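Local atomic coordinates of UPF0311 protein CA_C3321 (Clostridium acetobutylicum ATCC 824, PDB entry 3G7G), a protein that is of unknown function, belongs to the UPF0311 (DUF3237) family and folds as an antiparallel beta-barrel related to the allene oxide cyclase barrels. Residues A[71-77]-A[89-95]; A[16-20]-A[149-153]; A[116-122]-A[139-145]. One frame throughout, in Å; residues are numbered along the deposited sequence.

Contact 1: residues A[71-77]-A[89-95]; sequences CELSARY and IENNGIR
The salt bridge R76 NE–E90 OE2, 3.0 Å long and nearly linear at the hydrogen, ties the two strands of an antiparallel beta hairpin in the barrel wall. R76 (m, t, t) also donates through NH2 to S74 OG of a second subunit, and S74 receives the reciprocal bond; on the face carrying E72, S74, R76, E90, N92 and I94, these two residues thus meet their counterparts, R76 also packing on R76 of that subunit. Within the chain S74 OG makes a weak, less certain 3.4 Å bond to E90 OE1; E72 OE2 bridges instead to R66.

Both strands are extended and run at 164°, their axes 4.6 Å apart. C71–R95, L73–G93, A75–N91 and Y77–I89 are hydrogen-bonded pairs. Their bonds are C71 N to R95 O and R95 N to C71 O, both 2.9 Å; L73 N to G93 O and G93 N to L73 O, both 2.8 Å; A75 N to N91 O, 2.9 Å, with N91 N to A75 O, 3.0 Å; and Y77 N to I89 O, 3.2 Å, with I89 N to Y77 O, 2.8 Å. E72–I94, S74–N92 and R76–E90 are the non-hydrogen-bonded pairs between them.

The opposite face, with C71, L73, A75, Y77, I89, N91 and R95, is largely buried. Y77 (chi1 p) lays its ring over I89, CE1 lying 3.8 Å from I89 CD1, while N91 OD1 bonds to T120. The R95 guanidinium has L73 CD2 over one face, and R95 NH2 lies 3.8 Å from C71 SG.

Contact 2: residues A[16-20]-A[149-153]; sequences SITIT and NVLLK
Strands 16-20 and 150-153, both extended, pair antiparallel with axes 4.7 Å apart and an angle of 168°; this is the seam where the first and last strands of the chain meet to close the barrel. I17–L152 and I19–V150 are the hydrogen-bonded pairs, with CA atoms 5.1 and 5.3 Å apart; S16–K153 and T18–L151 are non-hydrogen-bonded, at 4.4 and 4.7 Å. Four backbone bonds follow: I17 N to L152 O at 2.8 Å, L152 N to I17 O at 2.9 Å, and I19 N to V150 O and V150 N to I19 O, both at 3.0 Å. Next to them S16 CA approaches L152 O at 3.1 Å in a CA-H...O contact. N149 lies beyond the strand end, level with T20.

Side chains alternate between two faces. S16, T18, L151 and K153 share the more open one, where T18 OG1 lies 3.5 Å from L151 CD1 and S16 OG 3.5 Å from K153 CG. I17, I19, V150 and L152 share the other, which is apolar and mostly buried; there I17 also packs on I79, and L152 on Y77 of strand 71-81 across the barrel interior. I19 CB rests 3.7 Å from V150 CG1. With I19 and L152 both m, t, their ends make the tightest apolar approach, I19 CD1 to L152 CD1, 3.3 Å.

Contact 3: residues A[116-122]-A[139-145]; sequences YYFRTIP and FVCCASR
Two neighbouring antiparallel strands of the barrel, 117-122 and 139-144, meet here with axes 4.7 Å apart at 149°, a marked twist. Y116, just before the first strand, accepts a weak bond at OH from R145 NH1 (3.0 Å). Y117 points away and meets a third subunit, its OH bonding to I157 O and I138 N there. F118 (chi1 t) turns toward A143, whose CB sits 3.4 Å from the ring centroid, 11° off the normal: a CH-pi contact. F118 O accepts from A143 N at 3.2 Å and from R119 NH1 at 3.0 Å. R119 pairs with C142 as a non-hydrogen-bonded pair and folds (m, m) so that C142 SG lies over its guanidinium, 3.5 Å from NE. T120 and C141 form the hydrogen-bonded pair: T120 N to C141 O 3.0 Å, C141 N to T120 O 2.8 Å. I121 CD1 touches V140 CG2 at 4.2 Å. P122 CG packs on F139 CB at 3.6 Å, and a water links P122 O (2.7 Å) to F139 N (3.3 Å). Strand 117-126 is flanked on its other edge by strand 86-96, and strand 139-144 by strand 150-157.

In the fold
All three contacts belong to one closed eight-stranded antiparallel barrel whose strands follow sequence order. Contact 1 is the hairpin of strands 71-81 and 86-96; contact 3 comes next along the chain, joining strands 117-126 and 139-144; contact 2 joins the first and last strands and so encloses both in sequence. Their centres lie about 13 Å (1 and 2), 9 Å (1 and 3) and 10 Å (2 and 3) apart. Contacts 1 and 3 meet at adjacent strands, as do 3 and 2, K153 N lying 2.9 Å from C142 O. Contacts 1 and 2 touch through inward side chains, Y77 OH lying 3.4 Å from L152 CD1, so the hairpin and the closing seam share the barrel interior.

Contact 1: residues A[71-77]-A[89-95]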
# COMPACT_ATOMS: atom_id res chain seq x y z
N CYS A 71 7.30 -0.47 16.98
CA CYS A 71 5.91 -0.14 16.71
C CYS A 71 5.76 0.43 15.28
O CYS A 71 6.44 1.39 14.91
CB CYS A 71 5.42 0.85 17.75
SG CYS A 71 3.73 1.35 17.59
N GLU A 72 4.92 -0.21 14.48
CA GLU A 72 4.52 0.26 13.14
C GLU A 72 3.18 0.96 13.26
O GLU A 72 2.21 0.36 13.73
CB GLU A 72 4.44 -0.92 12.17
CG GLU A 72 5.78 -1.69 12.02
CD GLU A 72 5.63 -2.95 11.17
OE1 GLU A 72 4.59 -3.11 10.51
OE2 GLU A 72 6.55 -3.78 11.18
N LEU A 73 3.13 2.23 12.85
CA LEU A 73 1.96 3.09 12.99
C LEU A 73 1.37 3.47 11.64
O LEU A 73 2.10 3.81 10.72
CB LEU A 73 2.38 4.40 13.69
CG LEU A 73 3.03 4.16 15.05
CD1 LEU A 73 4.39 4.74 15.08
CD2 LEU A 73 2.18 4.72 16.21
N SER A 74 0.03 3.42 11.55
CA SER A 74 -0.70 3.89 10.37
C SER A 74 -1.96 4.60 10.80
O SER A 74 -2.96 3.95 11.19
CB SER A 74 -1.00 2.74 9.42
OG SER A 74 -1.58 3.21 8.19
N ALA A 75 -1.94 5.92 10.75
CA ALA A 75 -3.08 6.78 11.17
C ALA A 75 -3.86 7.35 9.99
O ALA A 75 -3.28 7.72 8.99
CB ALA A 75 -2.60 7.95 12.11
N ARG A 76 -5.19 7.33 10.08
CA ARG A 76 -6.02 7.96 9.09
C ARG A 76 -6.96 8.88 9.80
O ARG A 76 -7.80 8.42 10.61
CB ARG A 76 -6.87 6.94 8.35
CG ARG A 76 -6.09 5.91 7.61
CD ARG A 76 -7.04 4.87 7.07
NE ARG A 76 -6.41 4.08 6.05
CZ ARG A 76 -6.97 3.06 5.44
NH1 ARG A 76 -8.19 2.70 5.75
NH2 ARG A 76 -6.31 2.41 4.49
N TYR A 77 -6.84 10.16 9.46
CA TYR A 77 -7.65 11.21 10.03
C TYR A 77 -7.62 12.43 9.11
O TYR A 77 -6.96 12.41 8.07
CB TYR A 77 -7.15 11.55 11.43
CG TYR A 77 -5.72 12.01 11.52
CD1 TYR A 77 -5.40 13.36 11.58
CD2 TYR A 77 -4.69 11.10 11.61
CE1 TYR A 77 -4.08 13.77 11.68
CE2 TYR A 77 -3.37 11.51 11.68
CZ TYR A 77 -3.07 12.84 11.73
OH TYR A 77 -1.74 13.23 11.83
N ILE A 89 -5.34 12.87 5.86
CA ILE A 89 -3.96 12.50 6.17
C ILE A 89 -3.89 11.00 6.39
O ILE A 89 -4.69 10.49 7.15
CB ILE A 89 -3.49 13.18 7.47
CG1 ILE A 89 -3.71 14.67 7.38
CG2 ILE A 89 -1.99 12.89 7.77
CD1 ILE A 89 -3.05 15.45 8.42
N GLU A 90 -2.99 10.34 5.68
CA GLU A 90 -2.54 8.98 5.98
C GLU A 90 -1.10 9.11 6.43
O GLU A 90 -0.27 9.54 5.65
CB GLU A 90 -2.61 8.13 4.72
CG GLU A 90 -3.67 7.10 4.68
CD GLU A 90 -3.22 5.80 5.38
OE1 GLU A 90 -2.40 5.90 6.35
OE2 GLU A 90 -3.68 4.70 4.96
N ASN A 91 -0.81 8.79 7.70
CA ASN A 91 0.51 9.02 8.30
C ASN A 91 1.07 7.69 8.77
O ASN A 91 0.50 7.07 9.68
CB ASN A 91 0.39 10.00 9.49
CG ASN A 91 1.71 10.71 9.83
OD1 ASN A 91 2.69 10.55 9.14
ND2 ASN A 91 1.71 11.48 10.90
N ASN A 92 2.14 7.21 8.12
CA ASN A 92 2.64 5.86 8.39
C ASN A 92 4.06 5.97 8.86
O ASN A 92 4.88 6.63 8.23
CB ASN A 92 2.62 4.95 7.15
CG ASN A 92 1.26 4.82 6.54
OD1 ASN A 92 1.03 5.21 5.42
ND2 ASN A 92 0.36 4.26 7.27
N GLY A 93 4.36 5.33 9.98
CA GLY A 93 5.68 5.47 10.53
C GLY A 93 6.08 4.43 11.54
O GLY A 93 5.45 3.37 11.67
N ILE A 94 7.17 4.74 12.23
CA ILE A 94 7.72 3.81 13.23
C ILE A 94 8.07 4.49 14.51
O ILE A 94 8.29 5.73 14.56
CB ILE A 94 8.91 3.01 12.69
CG1 ILE A 94 10.02 3.94 12.25
CG2 ILE A 94 8.46 2.08 11.51
CD1 ILE A 94 11.30 3.18 11.85
N ARG A 95 8.06 3.69 15.58
CA ARG A 95 8.44 4.17 16.90
C ARG A 95 9.21 3.06 17.58
O ARG A 95 8.69 1.96 17.78
CB ARG A 95 7.22 4.58 17.72
CG ARG A 95 7.55 4.94 19.16
CD ARG A 95 6.43 5.64 19.80
NE ARG A 95 5.33 4.71 20.04
CZ ARG A 95 4.03 5.00 19.96
NH1 ARG A 95 3.62 6.21 19.61
NH2 ARG A 95 3.14 4.06 20.22
O HOH W 1 -0.62 10.54 13.25

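Contact 2: residues A[16-20]-A[149-153]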
# COMPACT_ATOMS: atom_id res chain seq x y z
N SER A 16 2.24 22.04 12.85
CA SER A 16 2.23 21.04 13.90
C SER A 16 0.81 20.65 14.19
O SER A 16 -0.12 21.42 13.94
CB SER A 16 2.78 21.63 15.19
OG SER A 16 4.09 22.12 14.98
N ILE A 17 0.65 19.47 14.76
CA ILE A 17 -0.65 19.09 15.32
C ILE A 17 -0.40 18.56 16.72
O ILE A 17 0.49 17.74 16.90
CB ILE A 17 -1.38 18.04 14.47
CG1 ILE A 17 -1.41 18.46 13.00
CG2 ILE A 17 -2.80 17.84 14.97
CD1 ILE A 17 -2.12 17.49 12.07
N THR A 18 -1.15 19.05 17.71
CA THR A 18 -1.16 18.42 19.02
C THR A 18 -2.46 17.64 19.14
O THR A 18 -3.53 18.22 19.03
CB THR A 18 -1.03 19.44 20.14
OG1 THR A 18 0.16 20.19 19.93
CG2 THR A 18 -0.94 18.75 21.49
N ILE A 19 -2.34 16.34 19.33
CA ILE A 19 -3.47 15.43 19.32
C ILE A 19 -3.72 14.81 20.69
O ILE A 19 -2.79 14.34 21.33
CB ILE A 19 -3.19 14.24 18.34
CG1 ILE A 19 -3.18 14.72 16.90
CG2 ILE A 19 -4.23 13.18 18.48
CD1 ILE A 19 -2.63 13.70 15.92
N THR A 20 -4.98 14.79 21.10
CA THR A 20 -5.43 14.04 22.25
C THR A 20 -5.99 12.72 21.74
O THR A 20 -6.83 12.69 20.85
CB THR A 20 -6.53 14.82 23.03
OG1 THR A 20 -6.03 16.11 23.39
CG2 THR A 20 -6.97 14.09 24.28
N ASN A 149 -0.44 13.97 25.30
CA ASN A 149 -0.71 14.18 23.88
C ASN A 149 0.33 13.51 22.98
O ASN A 149 1.33 13.01 23.48
CB ASN A 149 -0.68 15.68 23.58
CG ASN A 149 -1.84 16.39 24.19
OD1 ASN A 149 -3.00 16.03 23.94
ND2 ASN A 149 -1.56 17.40 25.03
N VAL A 150 0.09 13.51 21.67
CA VAL A 150 1.19 13.35 20.73
C VAL A 150 1.37 14.66 19.97
O VAL A 150 0.41 15.26 19.53
CB VAL A 150 1.05 12.10 19.81
CG1 VAL A 150 -0.30 12.03 19.14
CG2 VAL A 150 2.18 12.04 18.77
N LEU A 151 2.62 15.12 19.91
CA LEU A 151 2.99 16.34 19.18
C LEU A 151 3.58 15.88 17.86
O LEU A 151 4.53 15.11 17.84
CB LEU A 151 4.04 17.15 19.95
CG LEU A 151 4.57 18.43 19.28
CD1 LEU A 151 3.42 19.41 18.99
CD2 LEU A 151 5.70 19.14 20.10
N LEU A 152 2.99 16.34 16.76
CA LEU A 152 3.49 16.05 15.42
C LEU A 152 3.96 17.32 14.79
O LEU A 152 3.23 18.28 14.76
CB LEU A 152 2.38 15.46 14.57
CG LEU A 152 1.66 14.26 15.16
CD1 LEU A 152 0.32 14.08 14.44
CD2 LEU A 152 2.57 13.04 15.05
N LYS A 153 5.20 17.34 14.31
CA LYS A 153 5.74 18.45 13.53
C LYS A 153 5.97 17.97 12.10
O LYS A 153 6.65 16.97 11.89
CB LYS A 153 7.05 18.96 14.13
CG LYS A 153 6.84 19.94 15.25
CD LYS A 153 8.02 19.99 16.25
CE LYS A 153 8.02 21.33 17.01
NZ LYS A 153 8.67 21.32 18.36

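Contact 3: residues A[116-122]-A[139-145]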
# COMPACT_ATOMS: atom_id res chain seq x y z
N TYR A 116 12.45 7.67 22.80
CA TYR A 116 11.87 7.23 21.53
C TYR A 116 12.52 7.80 20.25
O TYR A 116 12.88 8.96 20.20
CB TYR A 116 10.39 7.60 21.49
CG TYR A 116 9.51 6.84 22.46
CD1 TYR A 116 9.13 5.54 22.21
CD2 TYR A 116 9.01 7.47 23.59
CE1 TYR A 116 8.29 4.85 23.08
CE2 TYR A 116 8.16 6.81 24.47
CZ TYR A 116 7.82 5.51 24.22
OH TYR A 116 7.00 4.87 25.12
N TYR A 117 12.69 6.93 19.26
CA TYR A 117 12.75 7.31 17.86
C TYR A 117 11.33 7.21 17.32
O TYR A 117 10.77 6.13 17.30
CB TYR A 117 13.65 6.36 17.09
CG TYR A 117 13.76 6.68 15.62
CD1 TYR A 117 14.69 7.60 15.18
CD2 TYR A 117 12.93 6.07 14.67
CE1 TYR A 117 14.79 7.91 13.85
CE2 TYR A 117 13.01 6.38 13.35
CZ TYR A 117 13.97 7.29 12.94
OH TYR A 117 14.11 7.64 11.61
N PHE A 118 10.76 8.31 16.88
CA PHE A 118 9.36 8.35 16.50
C PHE A 118 9.23 9.24 15.23
O PHE A 118 9.21 10.45 15.32
CB PHE A 118 8.57 8.85 17.72
CG PHE A 118 7.08 8.77 17.59
CD1 PHE A 118 6.28 9.36 18.58
CD2 PHE A 118 6.45 8.13 16.52
CE1 PHE A 118 4.88 9.32 18.48
CE2 PHE A 118 5.07 8.11 16.41
CZ PHE A 118 4.28 8.70 17.41
N ARG A 119 9.23 8.60 14.06
CA ARG A 119 9.23 9.28 12.78
C ARG A 119 8.26 8.64 11.83
O ARG A 119 8.09 7.42 11.85
CB ARG A 119 10.62 9.22 12.16
CG ARG A 119 11.72 9.82 13.04
CD ARG A 119 11.52 11.27 13.13
NE ARG A 119 12.62 11.98 13.74
CZ ARG A 119 12.62 12.44 14.97
NH1 ARG A 119 11.58 12.23 15.77
NH2 ARG A 119 13.67 13.11 15.42
N THR A 120 7.65 9.46 10.99
CA THR A 120 6.61 9.02 10.07
C THR A 120 6.65 9.80 8.74
O THR A 120 7.27 10.87 8.62
CB THR A 120 5.17 9.13 10.69
OG1 THR A 120 4.68 10.47 10.56
CG2 THR A 120 5.15 8.78 12.14
N ILE A 121 5.99 9.23 7.73
CA ILE A 121 5.81 9.82 6.44
C ILE A 121 4.28 10.02 6.21
O ILE A 121 3.54 9.07 6.04
CB ILE A 121 6.36 8.95 5.31
CG1 ILE A 121 7.81 8.50 5.53
CG2 ILE A 121 6.22 9.68 3.97
CD1 ILE A 121 8.82 9.56 5.61
N PRO A 122 3.83 11.29 6.21
CA PRO A 122 2.46 11.62 5.83
C PRO A 122 2.24 11.77 4.31
O PRO A 122 3.11 12.30 3.58
CB PRO A 122 2.22 12.92 6.56
CG PRO A 122 3.60 13.59 6.51
CD PRO A 122 4.60 12.49 6.57
N PHE A 139 7.09 14.66 2.43
CA PHE A 139 7.05 15.18 3.79
C PHE A 139 7.54 14.15 4.79
O PHE A 139 7.43 12.93 4.59
CB PHE A 139 5.60 15.48 4.20
CG PHE A 139 4.97 16.61 3.46
CD1 PHE A 139 4.87 17.87 4.04
CD2 PHE A 139 4.44 16.42 2.21
CE1 PHE A 139 4.27 18.89 3.38
CE2 PHE A 139 3.84 17.44 1.53
CZ PHE A 139 3.77 18.69 2.11
N VAL A 140 8.07 14.66 5.89
CA VAL A 140 8.49 13.87 7.02
C VAL A 140 7.85 14.48 8.25
O VAL A 140 7.77 15.71 8.39
CB VAL A 140 10.02 13.90 7.21
CG1 VAL A 140 10.39 13.23 8.50
CG2 VAL A 140 10.74 13.22 6.07
N CYS A 141 7.42 13.60 9.15
CA CYS A 141 6.83 14.01 10.41
C CYS A 141 7.66 13.51 11.62
O CYS A 141 8.03 12.35 11.71
CB CYS A 141 5.39 13.49 10.43
SG CYS A 141 4.47 13.69 11.92
N CYS A 142 8.01 14.44 12.51
CA CYS A 142 8.69 14.13 13.77
C CYS A 142 7.68 14.20 14.88
O CYS A 142 7.05 15.23 15.07
CB CYS A 142 9.81 15.15 14.04
SG CYS A 142 11.15 15.01 12.84
N ALA A 143 7.54 13.12 15.63
CA ALA A 143 6.51 13.02 16.64
C ALA A 143 7.14 12.76 17.99
O ALA A 143 8.29 12.29 18.06
CB ALA A 143 5.52 11.94 16.30
N SER A 144 6.40 13.08 19.05
CA SER A 144 6.75 12.70 20.43
C SER A 144 5.53 12.49 21.31
O SER A 144 4.41 12.81 20.90
CB SER A 144 7.64 13.76 21.08
OG SER A 144 7.27 15.06 20.65
N ARG A 145 5.76 11.97 22.51
CA ARG A 145 4.77 12.08 23.63
C ARG A 145 5.16 13.11 24.70
O ARG A 145 4.29 13.77 25.30
CB ARG A 145 4.52 10.73 24.27
CG ARG A 145 3.42 9.97 23.60
CD ARG A 145 3.99 9.13 22.48
NE ARG A 145 4.57 7.90 23.00
CZ ARG A 145 3.89 6.79 23.27
NH1 ARG A 145 4.52 5.71 23.74
NH2 ARG A 145 2.57 6.74 23.08
O HOH W 2 5.16 12.06 1.81